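Local coordinates for Rab3 interacting molecule variant 2 (Drosophila melanogaster, PDB 4TS6), which probably acts as a presynaptic active-zone scaffold that supports neurotransmitter release, here represented by its C2A domain, at residues I8-L16 and V27-S36. Residues are numbered along the deposited sequence; the frame is centred on the assembly and turned at random.
Sequences IEGRLQLKL and VTLVCATGLS
R11 and T33 open the backbone ladder with a reciprocal pair of hydrogen bonds, and K15 and T28 close it with another, T28 N reaching K15 O at 2.8 Å. Between them the register slips: Q13 N donates to C31 O (2.9 Å), whereas Q13 O accepts from V30 N (3.0 Å). V30 and C31 thus both face Q13, a beta bulge in which V30 has helix-like backbone angles (-78°/-61°). Beyond the strands, a water links E9 O to S36 N.

Apolar contacts line the face carrying L12, L14 and L16. L14 CD2 lies beside L29 CG at 3.5 Å, and L16 CD2 abuts both methyls of V27; strands 46-53 and 93-100 of the opposing sheet pack against this layer.

On the other face, T33 CG2 sits over the centre of the R11 guanidinium, 3.4 Å from CZ. With its CG turned away from the backbone N (chi1 -179°), Q13 runs extended across V30, bringing OE1 to 3.2 Å from V30 CG1 and 3.5 Å from C31 SG; it also touches A126 and W128 of strand 123-130. Cutting Q13 back to an alanine is likely to lose the OE1 contacts and open a gap beside V30, though W128 would still touch C31. The contact therefore joins two central strands of one C2 beta-sandwich sheet, apolar toward the core, mixed polar and aliphatic outside, with the bulge's extra residue set opposite Q13 and flanked by its side chain.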
ATOM      1  N   ILE A   8     -10.198  -8.400  10.266  1.00 66.48           N
ATOM      2  CA  ILE A   8      -9.102  -8.255   9.304  1.00 61.38           C
ATOM      3  C   ILE A   8      -7.899  -9.145   9.656  1.00 56.09           C
ATOM      4  O   ILE A   8      -7.476  -9.203  10.815  1.00 58.15           O
ATOM      5  CB  ILE A   8      -8.658  -6.772   9.151  1.00 43.96           C
ATOM      6  CG1 ILE A   8      -9.646  -5.993   8.272  1.00 58.25           C
ATOM      7  CG2 ILE A   8      -7.282  -6.674   8.504  1.00 37.34           C
ATOM      8  CD1 ILE A   8     -10.815  -5.390   9.009  1.00 64.90           C
ATOM      9  N   GLU A   9      -7.370  -9.845   8.650  1.00 48.72           N
ATOM     10  CA  GLU A   9      -6.197 -10.705   8.816  1.00 50.84           C
ATOM     11  C   GLU A   9      -5.266 -10.635   7.602  1.00 46.25           C
ATOM     12  O   GLU A   9      -5.697 -10.297   6.494  1.00 40.07           O
ATOM     13  CB  GLU A   9      -6.615 -12.150   9.077  1.00 56.74           C
ATOM     14  CG  GLU A   9      -7.814 -12.610   8.272  1.00 62.99           C
ATOM     15  CD  GLU A   9      -8.111 -14.084   8.473  1.00 71.58           C
ATOM     16  OE1 GLU A   9      -9.213 -14.412   8.963  1.00 69.91           O
ATOM     17  OE2 GLU A   9      -7.242 -14.913   8.132  1.00 78.50           O
ATOM     18  N   GLY A  10      -3.993 -10.951   7.814  1.00 36.20           N
ATOM     19  CA  GLY A  10      -3.007 -10.835   6.752  1.00 36.48           C
ATOM     20  C   GLY A  10      -2.043  -9.684   6.973  1.00 37.18           C
ATOM     21  O   GLY A  10      -2.255  -8.829   7.840  1.00 35.59           O
ATOM     22  N   ARG A  11      -0.982  -9.646   6.175  1.00 27.79           N
ATOM     23  CA  ARG A  11       0.041  -8.624   6.333  1.00 26.44           C
ATOM     24  C   ARG A  11       0.643  -8.266   4.983  1.00 35.02           C
ATOM     25  O   ARG A  11       0.528  -9.026   4.010  1.00 28.20           O
ATOM     26  CB  ARG A  11       1.125  -9.104   7.310  1.00 29.11           C
ATOM     27  CG  ARG A  11       1.558 -10.507   7.046  1.00 35.47           C
ATOM     28  CD  ARG A  11       2.561 -11.017   8.080  1.00 39.30           C
ATOM     29  NE  ARG A  11       3.024 -12.359   7.728  1.00 35.99           N
ATOM     30  CZ  ARG A  11       2.277 -13.458   7.821  1.00 39.32           C
ATOM     31  NH1 ARG A  11       1.024 -13.379   8.255  1.00 46.20           N
ATOM     32  NH2 ARG A  11       2.778 -14.635   7.470  1.00 41.42           N
ATOM     33  N   LEU A  12       1.280  -7.104   4.930  1.00 28.76           N
ATOM     34  CA  LEU A  12       1.744  -6.525   3.687  1.00 27.18           C
ATOM     35  C   LEU A  12       3.242  -6.285   3.810  1.00 26.87           C
ATOM     36  O   LEU A  12       3.714  -5.915   4.884  1.00 32.02           O
ATOM     37  CB  LEU A  12       1.033  -5.193   3.474  1.00 24.57           C
ATOM     38  CG  LEU A  12       1.486  -4.314   2.318  1.00 34.66           C
ATOM     39  CD1 LEU A  12       1.043  -4.925   1.004  1.00 34.32           C
ATOM     40  CD2 LEU A  12       0.906  -2.922   2.476  1.00 42.59           C
ATOM     41  N   GLN A  13       3.988  -6.497   2.729  1.00 28.72           N
ATOM     42  CA  GLN A  13       5.439  -6.256   2.746  1.00 26.82           C
ATOM     43  C   GLN A  13       5.731  -5.017   1.918  1.00 31.07           C
ATOM     44  O   GLN A  13       5.417  -4.980   0.729  1.00 27.59           O
ATOM     45  CB  GLN A  13       6.199  -7.451   2.170  1.00 32.96           C
ATOM     46  CG  GLN A  13       7.729  -7.281   2.190  1.00 34.92           C
ATOM     47  CD  GLN A  13       8.454  -8.523   1.722  1.00 39.42           C
ATOM     48  OE1 GLN A  13       8.069  -9.147   0.736  1.00 38.68           O
ATOM     49  NE2 GLN A  13       9.496  -8.897   2.438  1.00 37.07           N
ATOM     50  N   LEU A  14       6.312  -4.000   2.546  1.00 26.98           N
ATOM     51  CA  LEU A  14       6.521  -2.695   1.908  1.00 29.69           C
ATOM     52  C   LEU A  14       7.975  -2.292   2.047  1.00 31.46           C
ATOM     53  O   LEU A  14       8.591  -2.608   3.053  1.00 34.58           O
ATOM     54  CB  LEU A  14       5.725  -1.613   2.640  1.00 32.42           C
ATOM     55  CG  LEU A  14       4.215  -1.499   2.583  1.00 42.08           C
ATOM     56  CD1 LEU A  14       3.758  -0.383   3.500  1.00 36.80           C
ATOM     57  CD2 LEU A  14       3.784  -1.214   1.169  1.00 40.82           C
ATOM     58  N   LYS A  15       8.508  -1.572   1.056  1.00 26.83           N
ATOM     59  CA  LYS A  15       9.809  -0.910   1.187  1.00 33.27           C
ATOM     60  C   LYS A  15       9.578   0.580   1.021  1.00 36.74           C
ATOM     61  O   LYS A  15       8.896   1.002   0.093  1.00 31.09           O
ATOM     62  CB  LYS A  15      10.797  -1.387   0.119  1.00 32.53           C
ATOM     63  CG  LYS A  15      11.075  -2.874   0.149  1.00 43.73           C
ATOM     64  CD  LYS A  15      11.781  -3.340  -1.118  1.00 51.58           C
ATOM     65  CE  LYS A  15      13.192  -2.792  -1.222  1.00 66.04           C
ATOM     66  NZ  LYS A  15      13.822  -3.065  -2.548  1.00 71.01           N
ATOM     67  N   LEU A  16      10.128   1.378   1.930  1.00 26.82           N
ATOM     68  CA  LEU A  16      10.008   2.828   1.834  1.00 27.14           C
ATOM     69  C   LEU A  16      11.394   3.435   1.814  1.00 34.13           C
ATOM     70  O   LEU A  16      12.190   3.174   2.713  1.00 35.73           O
ATOM     71  CB  LEU A  16       9.234   3.392   3.030  1.00 32.06           C
ATOM     72  CG  LEU A  16       7.783   2.953   3.213  1.00 35.07           C
ATOM     73  CD1 LEU A  16       7.147   3.788   4.299  1.00 38.81           C
ATOM     74  CD2 LEU A  16       7.012   3.088   1.912  1.00 34.13           C
ATOM     75  N   VAL A  27       8.117   4.217  -2.813  1.00 28.19           N
ATOM     76  CA  VAL A  27       7.264   3.252  -2.126  1.00 25.28           C
ATOM     77  C   VAL A  27       7.152   1.996  -2.972  1.00 25.85           C
ATOM     78  O   VAL A  27       6.701   2.061  -4.118  1.00 22.86           O
ATOM     79  CB  VAL A  27       5.841   3.832  -1.911  1.00 25.76           C
ATOM     80  CG1 VAL A  27       4.951   2.838  -1.161  1.00 28.55           C
ATOM     81  CG2 VAL A  27       5.920   5.132  -1.141  1.00 28.29           C
ATOM     82  N   THR A  28       7.567   0.856  -2.423  1.00 22.93           N
ATOM     83  CA  THR A  28       7.429  -0.413  -3.149  1.00 23.54           C
ATOM     84  C   THR A  28       6.508  -1.362  -2.390  1.00 22.50           C
ATOM     85  O   THR A  28       6.771  -1.702  -1.234  1.00 26.55           O
ATOM     86  CB  THR A  28       8.794  -1.091  -3.438  1.00 33.42           C
ATOM     87  OG1 THR A  28       9.637  -0.186  -4.167  1.00 28.70           O
ATOM     88  CG2 THR A  28       8.596  -2.367  -4.264  1.00 30.73           C
ATOM     89  N   LEU A  29       5.418  -1.770  -3.043  1.00 22.84           N
ATOM     90  CA  LEU A  29       4.556  -2.808  -2.500  1.00 22.16           C
ATOM     91  C   LEU A  29       5.011  -4.138  -3.068  1.00 23.57           C
ATOM     92  O   LEU A  29       4.796  -4.431  -4.244  1.00 26.99           O
ATOM     93  CB  LEU A  29       3.105  -2.569  -2.886  1.00 26.72           C
ATOM     94  CG  LEU A  29       2.349  -1.566  -2.026  1.00 35.60           C
ATOM     95  CD1 LEU A  29       2.934  -0.175  -2.119  1.00 41.66           C
ATOM     96  CD2 LEU A  29       0.938  -1.542  -2.493  1.00 38.76           C
ATOM     97  N   VAL A  30       5.648  -4.945  -2.238  1.00 27.01           N
ATOM     98  CA  VAL A  30       6.226  -6.190  -2.720  1.00 31.07           C
ATOM     99  C   VAL A  30       5.133  -7.224  -2.889  1.00 30.14           C
ATOM    100  O   VAL A  30       4.881  -7.703  -4.000  1.00 36.97           O
ATOM    101  CB  VAL A  30       7.291  -6.704  -1.758  1.00 29.94           C
ATOM    102  CG1 VAL A  30       7.931  -7.974  -2.288  1.00 32.57           C
ATOM    103  CG2 VAL A  30       8.339  -5.624  -1.541  1.00 37.57           C
ATOM    104  N   CYS A  31       4.470  -7.548  -1.784  1.00 26.66           N
ATOM    105  CA  CYS A  31       3.453  -8.591  -1.783  1.00 26.38           C
ATOM    106  C   CYS A  31       2.635  -8.476  -0.517  1.00 29.87           C
ATOM    107  O   CYS A  31       2.921  -7.638   0.344  1.00 34.74           O
ATOM    108  CB  CYS A  31       4.114  -9.971  -1.819  1.00 30.87           C
ATOM    109  SG  CYS A  31       4.918 -10.436  -0.265  1.00 40.28           S
ATOM    110  N   ALA A  32       1.621  -9.328  -0.411  1.00 26.03           N
ATOM    111  CA  ALA A  32       0.841  -9.462   0.810  1.00 27.41           C
ATOM    112  C   ALA A  32       0.670 -10.941   1.020  1.00 33.08           C
ATOM    113  O   ALA A  32       0.748 -11.704   0.066  1.00 36.61           O
ATOM    114  CB  ALA A  32      -0.521  -8.789   0.660  1.00 26.24           C
ATOM    115  N   THR A  33       0.431 -11.354   2.259  1.00 33.94           N
ATOM    116  CA  THR A  33       0.321 -12.771   2.563  1.00 36.01           C
ATOM    117  C   THR A  33      -0.733 -12.991   3.643  1.00 32.15           C
ATOM    118  O   THR A  33      -1.014 -12.082   4.420  1.00 36.55           O
ATOM    119  CB  THR A  33       1.694 -13.338   3.024  1.00 45.74           C
ATOM    120  OG1 THR A  33       1.671 -14.767   2.980  1.00 54.03           O
ATOM    121  CG2 THR A  33       2.021 -12.904   4.436  1.00 38.57           C
ATOM    122  N   GLY A  34      -1.320 -14.182   3.688  1.00 31.70           N
ATOM    123  CA  GLY A  34      -2.216 -14.548   4.773  1.00 32.79           C
ATOM    124  C   GLY A  34      -3.593 -13.908   4.720  1.00 31.79           C
ATOM    125  O   GLY A  34      -4.308 -13.867   5.724  1.00 39.53           O
ATOM    126  N   LEU A  35      -3.983 -13.406   3.555  1.00 31.39           N
ATOM    127  CA  LEU A  35      -5.318 -12.834   3.418  1.00 30.76           C
ATOM    128  C   LEU A  35      -6.379 -13.914   3.585  1.00 34.68           C
ATOM    129  O   LEU A  35      -6.147 -15.083   3.279  1.00 40.53           O
ATOM    130  CB  LEU A  35      -5.474 -12.159   2.060  1.00 32.19           C
ATOM    131  CG  LEU A  35      -4.371 -11.167   1.695  1.00 37.92           C
ATOM    132  CD1 LEU A  35      -4.684 -10.539   0.362  1.00 32.08           C
ATOM    133  CD2 LEU A  35      -4.183 -10.105   2.775  1.00 31.76           C
ATOM    134  N   SER A  36      -7.546 -13.525   4.075  1.00 36.97           N
ATOM    135  CA  SER A  36      -8.647 -14.460   4.228  1.00 41.55           C
ATOM    136  C   SER A  36      -9.239 -14.790   2.865  1.00 36.82           C
ATOM    137  O   SER A  36      -9.059 -14.041   1.896  1.00 37.08           O
ATOM    138  CB  SER A  36      -9.738 -13.813   5.069  1.00 49.37           C
ATOM    139  OG  SER A  36     -10.111 -12.573   4.489  1.00 49.76           O
TER
HETATM  140  O   HOH W   1      -7.627 -10.791   4.842  1.00 46.15           O
HETATM  141  O   HOH W   2      10.978   1.390  -2.187  1.00 53.04           O